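Local coordinates for protein neurotoxin (Clostridium botulinum, PDB 2QN0) that cleaves two neuronal SNARE proteins, syntaxin and SNAP-25, as the zinc-dependent light chain protease of type C1 botulinum neurotoxin, at residues N397-P402 and M411-S416; P382-I387 and A420-N425; S203-D208 and N368-K373; T159-N164 and S193-F198; S66-Y71 and I165-T170. All blocks are in the same frame, centred on the assembly; numbering follows the deposited sequence.

Contacts 1 and 2 hold the same element, the irregular C-terminal part of the chain: contact 2 closes its long loop with a two-stranded sheet, and contact 1, nested within that loop, packs a turn against a short 3-10 segment. Contact 3 joins two other loops and reaches contact 1 through Q413 and Q370. Contacts 4 and 5 are interlaced along the chain and share the edge of the mixed sheet, nearer the centre of the molecule. Contacts 1, 2 and 4 are largely buried, contacts 3 and 5 only partly. Backbone pairing dominates contact 2, side-chain amides mark contacts 1 and 3, hydroxyls contact 4, and a salt bridge with aliphatic packing contact 5.

Contact 1: N397-P402 and M411-S416; sequences NGFNIP and MGQNLS
F399 and N400, the last residues of a type II' beta turn running from N397 to N400, lie against the 3-10 turn M411-Q413, both within the long loop between strands 383-384 and 422-423. The tight part is centred on G412. Its CA directs a C-H toward the carbonyl of F399, with G412 CA and F399 O 3.5 Å apart, while N400 OD1 stands 2.9 Å from G412 N. These two oxygens fill the place where a side chain would begin, and glycine allows them to be there. On another flank F399 CB rests on G412 O at 3.4 Å, an oxygen that accepts from N418 ND2. The phenyl ring grazes Q413 CG obliquely before leading away to Y393, which meets it edge-to-face, and to M199 and C220. The looser side belongs to M411, partly exposed, whose side chain turns away from the turn and touches R417. Q413 lies on the side of N400. N400 CG lies beside its own backbone N (chi1 -52°), and the amide it carries bonds to that of Q413, the two planes 42° apart. NE2 of Q413 meanwhile bonds to the carbonyls of Q370 and C220, which helps hold the amide with OE1 facing N400. The bond from N400 ND2 to Q413 OE1 measures 3.1 Å and is nearly straight, 168° at the hydrogen.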
# COMPACT_ATOMS: atom_id res chain seq x y z
N ASN A 397 -7.21 -4.48 20.19
CA ASN A 397 -8.30 -3.50 20.06
C ASN A 397 -7.94 -2.11 19.56
O ASN A 397 -8.80 -1.23 19.57
CB ASN A 397 -9.01 -3.36 21.41
CG ASN A 397 -9.60 -4.66 21.90
OD1 ASN A 397 -9.10 -5.26 22.85
ND2 ASN A 397 -10.67 -5.11 21.25
N GLY A 398 -6.71 -1.91 19.12
CA GLY A 398 -6.33 -0.58 18.66
C GLY A 398 -6.51 0.42 19.79
O GLY A 398 -5.98 0.23 20.88
N PHE A 399 -7.26 1.50 19.53
CA PHE A 399 -7.49 2.54 20.54
C PHE A 399 -8.63 2.20 21.51
O PHE A 399 -8.67 2.72 22.62
CB PHE A 399 -7.86 3.87 19.86
CG PHE A 399 -6.74 4.50 19.09
CD1 PHE A 399 -5.62 5.02 19.74
CD2 PHE A 399 -6.82 4.63 17.70
CE1 PHE A 399 -4.60 5.65 19.03
CE2 PHE A 399 -5.81 5.26 16.98
CZ PHE A 399 -4.70 5.77 17.64
N ASN A 400 -9.56 1.36 21.08
CA ASN A 400 -10.73 1.01 21.89
C ASN A 400 -10.45 -0.07 22.93
O ASN A 400 -11.06 -1.14 22.93
CB ASN A 400 -11.86 0.60 20.96
CG ASN A 400 -12.11 1.63 19.87
OD1 ASN A 400 -12.18 2.83 20.16
ND2 ASN A 400 -12.24 1.18 18.62
N ILE A 401 -9.54 0.26 23.84
CA ILE A 401 -9.10 -0.65 24.90
C ILE A 401 -10.04 -0.71 26.10
O ILE A 401 -10.35 0.31 26.71
CB ILE A 401 -7.69 -0.23 25.38
CG1 ILE A 401 -6.74 -0.18 24.18
CG2 ILE A 401 -7.18 -1.22 26.43
CD1 ILE A 401 -5.42 0.52 24.46
N PRO A 402 -10.48 -1.93 26.47
CA PRO A 402 -11.39 -2.16 27.60
C PRO A 402 -10.80 -1.68 28.93
O PRO A 402 -11.50 -1.08 29.75
CB PRO A 402 -11.59 -3.67 27.57
CG PRO A 402 -11.45 -4.01 26.12
CD PRO A 402 -10.25 -3.18 25.73
N MET A 411 -15.24 4.71 21.71
CA MET A 411 -14.74 5.89 22.40
C MET A 411 -13.24 6.12 22.25
O MET A 411 -12.77 7.26 22.30
CB MET A 411 -15.09 5.82 23.89
CG MET A 411 -16.42 6.46 24.23
SD MET A 411 -16.76 6.43 26.00
CE MET A 411 -18.19 5.36 26.03
N GLY A 412 -12.48 5.04 22.05
CA GLY A 412 -11.04 5.19 21.89
C GLY A 412 -10.68 6.02 20.67
O GLY A 412 -9.61 6.65 20.63
N GLN A 413 -11.56 6.03 19.67
CA GLN A 413 -11.33 6.79 18.44
C GLN A 413 -12.04 8.14 18.47
O GLN A 413 -11.90 8.93 17.54
CB GLN A 413 -11.84 5.99 17.24
CG GLN A 413 -11.01 4.77 16.90
CD GLN A 413 -11.66 3.94 15.81
OE1 GLN A 413 -12.38 2.97 16.09
NE2 GLN A 413 -11.45 4.34 14.56
N ASN A 414 -12.79 8.39 19.54
CA ASN A 414 -13.54 9.63 19.70
C ASN A 414 -12.63 10.73 20.24
O ASN A 414 -12.17 10.67 21.38
CB ASN A 414 -14.71 9.38 20.67
CG ASN A 414 -15.72 10.50 20.66
OD1 ASN A 414 -15.36 11.67 20.70
ND2 ASN A 414 -17.00 10.15 20.63
N LEU A 415 -12.38 11.75 19.41
CA LEU A 415 -11.49 12.84 19.80
C LEU A 415 -11.79 13.52 21.13
O LEU A 415 -10.88 13.92 21.84
CB LEU A 415 -11.45 13.91 18.70
CG LEU A 415 -10.42 13.71 17.58
CD1 LEU A 415 -10.66 12.38 16.90
CD2 LEU A 415 -10.53 14.86 16.57
N SER A 416 -13.07 13.66 21.47
CA SER A 416 -13.40 14.33 22.73
C SER A 416 -13.49 13.40 23.92
O SER A 416 -13.77 13.84 25.04
CB SER A 416 -14.72 15.09 22.59
OG SER A 416 -15.81 14.21 22.67

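Contact 2: P382-I387 and A420-N425; sequences PVTANI and ALRKVN
T384 and R422 form the hydrogen-bonded pair of a small two-stranded antiparallel sheet that joins strand 383-384 to strand 422-423 near the C-terminus. Their backbones bond in both directions: T384 N to R422 O at 2.8 Å, and R422 N to T384 O at 3.0 Å. V383 and K423 are the adjoining non-hydrogen-bonded pair, and V424 N extends the pairing by bonding to P382 O at 3.0 Å. T384 and R422 share one face. R422 CG sits between its own backbone N and carbonyl carbon (chi1 57°), and the chain then runs extended to NE. The T384 methyl CG2 lies over one face of the R422 guanidinium, 3.5 Å from its plane and offset toward the rim. At the edge of the same group, R422 NH2 gives a hydrogen bond of 3.1 Å to N386 OD1, coming from above the amide's carbonyl plane. A water between N386 N and A420 O ties the backbones together where the direct pairing has ended. Apolar contacts complete the join: P382 CB meets V424 CG1 at 4.1 Å, and A385 CB meets L421 CD2 at 4.2 Å. V383 and L421 both lean on C220 of strand 219-220. The backbone of V383 bonds to that of M199, and the hydroxyl of T384 bonds to R197 O, attaching strand 383-384 to the loop between strands 190-193 and 201-202.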
# COMPACT_ATOMS: atom_id res chain seq x y z
N PRO A 382 -6.13 16.78 11.48
CA PRO A 382 -5.56 15.46 11.72
C PRO A 382 -5.04 15.33 13.15
O PRO A 382 -4.67 16.33 13.77
CB PRO A 382 -4.41 15.40 10.70
CG PRO A 382 -4.83 16.34 9.63
CD PRO A 382 -5.41 17.49 10.41
N VAL A 383 -5.03 14.11 13.66
CA VAL A 383 -4.54 13.86 15.01
C VAL A 383 -3.48 12.77 14.97
O VAL A 383 -3.33 12.08 13.97
CB VAL A 383 -5.68 13.41 15.97
CG1 VAL A 383 -6.70 14.53 16.14
CG2 VAL A 383 -6.35 12.15 15.44
N THR A 384 -2.73 12.64 16.06
CA THR A 384 -1.72 11.60 16.14
C THR A 384 -1.72 11.07 17.57
O THR A 384 -2.46 11.57 18.42
CB THR A 384 -0.32 12.12 15.75
OG1 THR A 384 0.58 11.02 15.64
CG2 THR A 384 0.21 13.10 16.80
N ALA A 385 -0.92 10.05 17.82
CA ALA A 385 -0.85 9.46 19.14
C ALA A 385 0.39 8.58 19.23
O ALA A 385 1.02 8.28 18.21
CB ALA A 385 -2.10 8.61 19.40
N ASN A 386 0.75 8.18 20.45
CA ASN A 386 1.90 7.32 20.65
C ASN A 386 1.39 5.90 20.56
O ASN A 386 1.14 5.24 21.57
CB ASN A 386 2.51 7.58 22.03
CG ASN A 386 2.78 9.05 22.27
OD1 ASN A 386 3.34 9.74 21.42
ND2 ASN A 386 2.39 9.54 23.44
N ILE A 387 1.22 5.42 19.32
CA ILE A 387 0.69 4.09 19.09
C ILE A 387 1.57 2.93 19.53
O ILE A 387 1.13 1.78 19.54
CB ILE A 387 0.29 3.89 17.61
CG1 ILE A 387 1.50 4.11 16.70
CG2 ILE A 387 -0.82 4.88 17.24
CD1 ILE A 387 1.20 3.82 15.24
N ALA A 420 -5.57 10.66 24.68
CA ALA A 420 -4.34 10.14 24.08
C ALA A 420 -4.20 10.66 22.64
O ALA A 420 -3.11 10.67 22.07
CB ALA A 420 -4.35 8.62 24.09
N LEU A 421 -5.32 11.08 22.07
CA LEU A 421 -5.34 11.61 20.71
C LEU A 421 -5.08 13.11 20.76
O LEU A 421 -5.75 13.83 21.49
CB LEU A 421 -6.70 11.35 20.05
CG LEU A 421 -7.16 9.90 19.91
CD1 LEU A 421 -8.59 9.86 19.41
CD2 LEU A 421 -6.22 9.17 18.95
N ARG A 422 -4.10 13.58 19.98
CA ARG A 422 -3.80 15.01 19.97
C ARG A 422 -3.74 15.56 18.55
O ARG A 422 -3.31 14.87 17.62
CB ARG A 422 -2.47 15.28 20.68
CG ARG A 422 -1.28 14.53 20.11
CD ARG A 422 0.03 14.95 20.77
NE ARG A 422 1.18 14.22 20.23
CZ ARG A 422 1.46 12.96 20.51
NH1 ARG A 422 0.70 12.26 21.34
NH2 ARG A 422 2.52 12.37 19.95
N LYS A 423 -4.19 16.80 18.37
CA LYS A 423 -4.15 17.42 17.06
C LYS A 423 -2.69 17.55 16.67
O LYS A 423 -1.84 17.79 17.53
CB LYS A 423 -4.81 18.80 17.09
CG LYS A 423 -6.30 18.79 17.36
CD LYS A 423 -6.88 20.19 17.27
CE LYS A 423 -8.33 20.23 17.72
NZ LYS A 423 -9.19 19.31 16.91
N VAL A 424 -2.39 17.39 15.38
CA VAL A 424 -1.01 17.51 14.92
C VAL A 424 -0.56 18.96 15.00
O VAL A 424 -1.38 19.87 15.11
CB VAL A 424 -0.85 17.02 13.46
CG1 VAL A 424 -1.31 15.57 13.35
CG2 VAL A 424 -1.65 17.91 12.52
N ASN A 425 0.75 19.18 14.97
CA ASN A 425 1.30 20.54 15.02
C ASN A 425 0.64 21.39 13.93
O ASN A 425 0.67 21.03 12.76
CB ASN A 425 2.81 20.51 14.80
CG ASN A 425 3.54 19.69 15.85
OD1 ASN A 425 3.49 20.01 17.04
ND2 ASN A 425 4.22 18.64 15.42
O HOH W 1 -0.79 9.33 22.63

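Contact 3: S203-D208 and N368-K373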
# COMPACT_ATOMS: atom_id res chain seq x y z
N SER A 203 -16.52 12.97 10.80
CA SER A 203 -17.73 12.87 11.61
C SER A 203 -18.79 12.05 10.86
O SER A 203 -19.72 11.52 11.47
CB SER A 203 -18.29 14.26 11.95
OG SER A 203 -18.61 15.00 10.79
N ASN A 204 -18.64 11.94 9.54
CA ASN A 204 -19.56 11.17 8.71
C ASN A 204 -18.99 9.75 8.74
O ASN A 204 -18.20 9.38 7.87
CB ASN A 204 -19.58 11.72 7.28
CG ASN A 204 -20.50 10.93 6.36
OD1 ASN A 204 -21.33 10.15 6.81
ND2 ASN A 204 -20.35 11.16 5.06
N ALA A 205 -19.40 8.99 9.75
CA ALA A 205 -18.90 7.63 9.98
C ALA A 205 -19.84 6.48 9.66
O ALA A 205 -21.05 6.66 9.54
CB ALA A 205 -18.43 7.53 11.43
N THR A 206 -19.28 5.28 9.57
CA THR A 206 -20.05 4.09 9.25
C THR A 206 -20.93 3.59 10.39
O THR A 206 -22.03 3.11 10.16
CB THR A 206 -19.14 2.91 8.83
OG1 THR A 206 -18.23 2.60 9.89
CG2 THR A 206 -18.36 3.28 7.58
N ASN A 207 -20.43 3.70 11.62
CA ASN A 207 -21.17 3.23 12.78
C ASN A 207 -21.93 4.32 13.52
O ASN A 207 -21.35 5.31 13.97
CB ASN A 207 -20.22 2.53 13.76
CG ASN A 207 -19.66 1.23 13.20
OD1 ASN A 207 -20.36 0.23 13.11
ND2 ASN A 207 -18.40 1.26 12.80
N ASP A 208 -23.23 4.12 13.65
CA ASP A 208 -24.09 5.06 14.37
C ASP A 208 -23.76 4.90 15.85
O ASP A 208 -23.69 3.78 16.35
CB ASP A 208 -25.56 4.69 14.12
CG ASP A 208 -26.54 5.69 14.71
OD1 ASP A 208 -26.17 6.44 15.64
OD2 ASP A 208 -27.70 5.72 14.24
N ASN A 368 -13.87 -4.35 13.45
CA ASN A 368 -14.77 -3.68 14.39
C ASN A 368 -14.25 -2.32 14.87
O ASN A 368 -14.12 -2.09 16.08
CB ASN A 368 -15.04 -4.59 15.59
CG ASN A 368 -16.17 -4.07 16.46
OD1 ASN A 368 -17.26 -3.79 15.98
ND2 ASN A 368 -15.90 -3.95 17.76
N VAL A 369 -13.95 -1.43 13.93
CA VAL A 369 -13.48 -0.10 14.28
C VAL A 369 -14.35 0.94 13.58
O VAL A 369 -14.98 0.65 12.56
CB VAL A 369 -12.01 0.14 13.84
CG1 VAL A 369 -11.08 -0.82 14.58
CG2 VAL A 369 -11.87 -0.03 12.33
N GLN A 370 -14.39 2.14 14.15
CA GLN A 370 -15.16 3.23 13.56
C GLN A 370 -14.34 3.66 12.35
O GLN A 370 -13.12 3.56 12.35
CB GLN A 370 -15.27 4.39 14.55
CG GLN A 370 -16.07 5.58 14.05
CD GLN A 370 -17.52 5.23 13.76
OE1 GLN A 370 -17.81 4.45 12.85
NE2 GLN A 370 -18.44 5.79 14.54
N ASN A 371 -15.02 4.14 11.31
CA ASN A 371 -14.30 4.59 10.12
C ASN A 371 -15.17 5.52 9.29
O ASN A 371 -16.39 5.59 9.48
CB ASN A 371 -13.86 3.39 9.27
CG ASN A 371 -12.87 3.78 8.19
OD1 ASN A 371 -11.94 4.54 8.43
ND2 ASN A 371 -13.06 3.24 6.98
N ARG A 372 -14.54 6.25 8.37
CA ARG A 372 -15.27 7.16 7.51
C ARG A 372 -16.30 6.35 6.72
O ARG A 372 -16.04 5.21 6.35
CB ARG A 372 -14.30 7.87 6.56
CG ARG A 372 -13.38 6.93 5.78
CD ARG A 372 -12.34 7.72 4.99
NE ARG A 372 -11.35 6.85 4.35
CZ ARG A 372 -10.30 7.29 3.67
NH1 ARG A 372 -10.09 8.59 3.53
NH2 ARG A 372 -9.44 6.42 3.13
N LYS A 373 -17.47 6.94 6.49
CA LYS A 373 -18.52 6.26 5.75
C LYS A 373 -18.22 6.18 4.26
O LYS A 373 -18.58 5.21 3.59
CB LYS A 373 -19.85 6.97 5.97
CG LYS A 373 -21.05 6.26 5.36
CD LYS A 373 -22.33 6.98 5.71
CE LYS A 373 -23.54 6.27 5.12
NZ LYS A 373 -24.80 6.99 5.46
O HOH W 2 -24.23 10.01 5.28
O HOH W 3 -17.10 -0.89 11.94
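Q370 uses its side-chain amide much as a backbone would, gripping both the N-H and the C=O of N207 across a junction of two loops that otherwise has a single backbone bridge, A205 with R372. Q370 OE1 accepts from N207 N at 3.0 Å, and Q370 NE2 gives to N207 O at 3.0 Å in a nearly straight bond (174°). Both bonds lie in the plane of the accepting carbonyl, on a lone pair. The bend at chi2 (62°) turns CD back toward the other loop, with A205 CB packed 3.4 Å from it. Two further donors reach OE1: N371 N, in the carbonyl plane, and N207 ND2, which stands well above that plane. Three N-H groups therefore hold this oxygen and fix the rotation of the amide.

The bridge itself is made by T206 N bonding to N371 O and by K373 N bonding to N204 O, each 2.9 Å between N and O. The T206 methyl carbon CG2 lies against R372 O at 3.3 Å. R372 points away from this interface, touches the zinc ligand H229 and forms a salt bridge with E360; its side chain comes within about 6 Å of the zinc ion, consistent with a place at the active site. At the more open end, K373 runs out extended past the N204 amide, and a water spans N204 OD1 and K373 NZ, 3.1 Å from the latter.

Contact 4: T159-N164 and S193-F198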
# COMPACT_ATOMS: atom_id res chain seq x y z
N THR A 159 7.69 2.88 2.56
CA THR A 159 8.63 3.94 2.92
C THR A 159 7.89 4.99 3.72
O THR A 159 6.67 4.93 3.88
CB THR A 159 9.21 4.67 1.68
OG1 THR A 159 8.21 5.54 1.13
CG2 THR A 159 9.66 3.68 0.62
N GLY A 160 8.65 5.96 4.23
CA GLY A 160 8.05 7.05 4.97
C GLY A 160 7.36 7.94 3.96
O GLY A 160 7.48 7.71 2.75
N PRO A 161 6.65 8.98 4.41
CA PRO A 161 5.92 9.91 3.54
C PRO A 161 6.77 10.67 2.53
O PRO A 161 7.99 10.80 2.67
CB PRO A 161 5.27 10.88 4.53
CG PRO A 161 5.19 10.10 5.79
CD PRO A 161 6.49 9.36 5.82
N ARG A 162 6.09 11.18 1.51
CA ARG A 162 6.74 11.99 0.49
C ARG A 162 6.63 13.41 1.05
O ARG A 162 6.59 13.59 2.27
CB ARG A 162 6.01 11.88 -0.84
CG ARG A 162 5.99 10.46 -1.43
CD ARG A 162 5.64 10.51 -2.90
NE ARG A 162 5.49 9.19 -3.52
CZ ARG A 162 5.40 8.99 -4.83
NH1 ARG A 162 5.44 10.03 -5.66
NH2 ARG A 162 5.25 7.77 -5.32
N GLU A 163 6.55 14.41 0.17
CA GLU A 163 6.45 15.80 0.62
C GLU A 163 5.29 16.06 1.58
O GLU A 163 5.49 16.60 2.67
CB GLU A 163 6.35 16.74 -0.59
CG GLU A 163 7.65 16.91 -1.38
CD GLU A 163 7.93 15.76 -2.34
OE1 GLU A 163 7.15 14.79 -2.37
OE2 GLU A 163 8.95 15.83 -3.06
N ASN A 164 4.08 15.68 1.19
CA ASN A 164 2.90 15.88 2.03
C ASN A 164 2.72 14.67 2.95
O ASN A 164 2.33 13.60 2.51
CB ASN A 164 1.65 16.08 1.17
CG ASN A 164 0.42 16.45 1.98
OD1 ASN A 164 0.43 16.38 3.21
ND2 ASN A 164 -0.66 16.83 1.30
N SER A 193 4.27 5.00 0.27
CA SER A 193 4.87 6.06 1.09
C SER A 193 3.78 6.50 2.06
O SER A 193 2.72 6.98 1.64
CB SER A 193 5.33 7.22 0.21
OG SER A 193 6.29 6.75 -0.73
N ILE A 194 4.05 6.37 3.35
CA ILE A 194 3.02 6.64 4.34
C ILE A 194 3.54 6.79 5.77
O ILE A 194 4.67 6.41 6.07
CB ILE A 194 2.05 5.43 4.32
CG1 ILE A 194 0.85 5.65 5.23
CG2 ILE A 194 2.82 4.18 4.75
CD1 ILE A 194 -0.14 4.49 5.17
N SER A 195 2.69 7.35 6.62
CA SER A 195 2.97 7.47 8.05
C SER A 195 1.60 7.33 8.70
O SER A 195 0.90 8.32 8.91
CB SER A 195 3.59 8.81 8.43
OG SER A 195 3.88 8.79 9.82
N PRO A 196 1.20 6.09 9.02
CA PRO A 196 -0.09 5.80 9.64
C PRO A 196 -0.43 6.54 10.94
O PRO A 196 -1.61 6.70 11.24
CB PRO A 196 -0.06 4.29 9.83
CG PRO A 196 0.83 3.82 8.72
CD PRO A 196 1.94 4.85 8.75
N ARG A 197 0.57 6.97 11.70
CA ARG A 197 0.24 7.66 12.96
C ARG A 197 -0.37 9.04 12.75
O ARG A 197 -0.89 9.64 13.69
CB ARG A 197 1.46 7.75 13.89
CG ARG A 197 2.45 8.87 13.63
CD ARG A 197 3.42 8.96 14.82
NE ARG A 197 4.52 9.90 14.60
CZ ARG A 197 4.40 11.22 14.70
NH1 ARG A 197 3.24 11.77 15.02
NH2 ARG A 197 5.46 11.99 14.48
N PHE A 198 -0.30 9.55 11.52
CA PHE A 198 -0.92 10.84 11.21
C PHE A 198 -2.31 10.45 10.72
O PHE A 198 -2.48 10.06 9.56
CB PHE A 198 -0.13 11.57 10.13
CG PHE A 198 1.14 12.20 10.64
CD1 PHE A 198 1.14 13.52 11.09
CD2 PHE A 198 2.32 11.47 10.72
CE1 PHE A 198 2.30 14.10 11.60
CE2 PHE A 198 3.48 12.04 11.23
CZ PHE A 198 3.47 13.36 11.67
O HOH W 4 5.13 6.27 -3.15
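T159 and S193 form a parallel beta bridge at the ends of strands 156-159 and 190-193, neighbours in the mixed sheet of the protease, before the two segments diverge. The backbone contributes I194 N to T159 O, a hydrogen bond of 3.0 Å, with G160 and P161 continuing past I194.

The hydroxyl interactions lie on the face of the sheet that carries T159 and S193. T159 OG1, placed between its own backbone N and carbonyl carbon (chi1 74°), gives its proton to a lone pair of G160 O at 2.8 Å. It also lies 2.9 Å from S193 OG. A water then links this pair to R162, standing 2.7 Å from S193 OG and accepting from R162 NH2, at the edge of the guanidinium and in its plane.

Van der Waals contacts make up the rest. The chain of R162 runs extended past the serine, its CG 3.7 Å from S193 CB. P161 packs against the segment leaving the strand, at I194 and S195, and its CG approaches S195 CB to 3.3 Å, closer than usual for two carbons. I194 points its side chain the other way, onto I226 and E230 of helix 223-238, which carries the zinc-binding histidines.

The chemistry implies a buried polar seam: the threonine's proton goes to G160 O of its own segment, and the serine hydroxyl is coupled through water to a partly exposed arginine.

Contact 5: S66-Y71 and I165-T170; sequences SPKSGY and IIDPET
K68 and Y71 both set CG anti to the backbone N (chi1 -167° and -179°). K68 reaches D167 through further bends, at chi2, which places CD, and at chi4, which places NZ; NZ and D167 OD1 form a salt bridge of 2.9 Å in which the two side chains meet at about a right angle. The same NZ gives to a water, 2.6 Å away, which in turn donates to S69 O and I166 O and so knits the two backbones beside the ion pair. Y71, its CB directed toward the other segment, presents the edge of its ring to I165, with CD2 3.6 Å from I165 CD1 in the ring plane. Its carbonyl oxygen accepts from I165 N at 3.0 Å, and its CB rests 3.9 Å from I166 CG2. The other branch of I166 lies across the backbone, CD1 3.6 Å from G70 C. N164, just before, bonds through OD1 to both Y71 N and I166 N. Around the contact, the Y71 hydroxyl bonds to N425 and its ring meets F198. The side chain of D167 is about 8 Å from the zinc ion, and the chain beyond it enters edge strand 169-171, paired with strand 190-193 and linked from T170 to E230 of helix 223-238.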
# COMPACT_ATOMS: atom_id res chain seq x y z
N SER A 66 -3.36 23.38 -2.55
CA SER A 66 -4.65 23.04 -1.97
C SER A 66 -5.73 23.08 -3.05
O SER A 66 -5.42 23.27 -4.23
CB SER A 66 -4.99 24.03 -0.85
OG SER A 66 -4.04 23.96 0.20
N PRO A 67 -7.01 22.89 -2.68
CA PRO A 67 -7.62 22.65 -1.37
C PRO A 67 -7.04 21.44 -0.63
O PRO A 67 -7.21 21.31 0.59
CB PRO A 67 -9.09 22.46 -1.70
CG PRO A 67 -9.27 23.33 -2.89
CD PRO A 67 -8.06 23.00 -3.71
N LYS A 68 -6.36 20.57 -1.36
CA LYS A 68 -5.76 19.37 -0.80
C LYS A 68 -5.12 19.63 0.56
O LYS A 68 -4.22 20.46 0.68
CB LYS A 68 -4.71 18.82 -1.76
CG LYS A 68 -4.22 17.41 -1.45
CD LYS A 68 -5.33 16.39 -1.62
CE LYS A 68 -4.78 14.98 -1.60
NZ LYS A 68 -4.03 14.70 -0.35
N SER A 69 -5.60 18.93 1.59
CA SER A 69 -5.07 19.08 2.94
C SER A 69 -3.62 18.61 2.96
O SER A 69 -3.30 17.56 2.41
CB SER A 69 -5.89 18.26 3.93
OG SER A 69 -7.25 18.67 3.95
N GLY A 70 -2.76 19.39 3.61
CA GLY A 70 -1.36 19.02 3.68
C GLY A 70 -0.69 19.30 5.02
O GLY A 70 -1.15 20.14 5.79
N TYR A 71 0.39 18.57 5.27
CA TYR A 71 1.17 18.71 6.50
C TYR A 71 2.61 18.57 6.06
O TYR A 71 3.01 17.52 5.55
CB TYR A 71 0.81 17.61 7.49
CG TYR A 71 1.55 17.70 8.80
CD1 TYR A 71 1.05 18.45 9.86
CD2 TYR A 71 2.77 17.04 8.98
CE1 TYR A 71 1.74 18.55 11.07
CE2 TYR A 71 3.47 17.14 10.19
CZ TYR A 71 2.95 17.89 11.22
OH TYR A 71 3.63 17.98 12.41
N ILE A 165 3.01 14.87 4.23
CA ILE A 165 2.92 13.80 5.22
C ILE A 165 1.54 13.17 5.40
O ILE A 165 1.44 12.00 5.76
CB ILE A 165 3.47 14.29 6.58
CG1 ILE A 165 4.96 14.58 6.44
CG2 ILE A 165 3.23 13.25 7.67
CD1 ILE A 165 5.61 15.19 7.68
N ILE A 166 0.47 13.92 5.13
CA ILE A 166 -0.86 13.35 5.29
C ILE A 166 -1.52 12.94 3.98
O ILE A 166 -2.75 12.88 3.89
CB ILE A 166 -1.80 14.29 6.08
CG1 ILE A 166 -1.86 15.66 5.42
CG2 ILE A 166 -1.32 14.39 7.52
CD1 ILE A 166 -2.85 16.61 6.07
N ASP A 167 -0.71 12.65 2.97
CA ASP A 167 -1.23 12.20 1.68
C ASP A 167 -0.53 10.90 1.29
O ASP A 167 0.32 10.87 0.40
CB ASP A 167 -0.99 13.28 0.61
CG ASP A 167 -1.63 12.92 -0.73
OD1 ASP A 167 -2.64 12.18 -0.73
OD2 ASP A 167 -1.14 13.40 -1.77
N PRO A 168 -0.85 9.80 1.99
CA PRO A 168 -0.24 8.50 1.70
C PRO A 168 -0.42 8.18 0.22
O PRO A 168 -1.44 8.51 -0.38
CB PRO A 168 -1.00 7.55 2.62
CG PRO A 168 -2.31 8.22 2.83
CD PRO A 168 -1.93 9.67 2.99
N GLU A 169 0.59 7.54 -0.37
CA GLU A 169 0.55 7.25 -1.80
C GLU A 169 1.26 5.95 -2.18
O GLU A 169 2.34 5.64 -1.67
CB GLU A 169 1.17 8.44 -2.53
CG GLU A 169 1.55 8.23 -3.98
CD GLU A 169 1.93 9.55 -4.64
OE1 GLU A 169 2.37 10.47 -3.93
OE2 GLU A 169 1.80 9.65 -5.88
N THR A 170 0.63 5.18 -3.07
CA THR A 170 1.19 3.92 -3.55
C THR A 170 1.43 4.08 -5.04
O THR A 170 0.55 4.56 -5.77
CB THR A 170 0.21 2.76 -3.34
OG1 THR A 170 -0.05 2.60 -1.94
CG2 THR A 170 0.80 1.46 -3.90
O HOH W 5 -4.15 14.95 2.22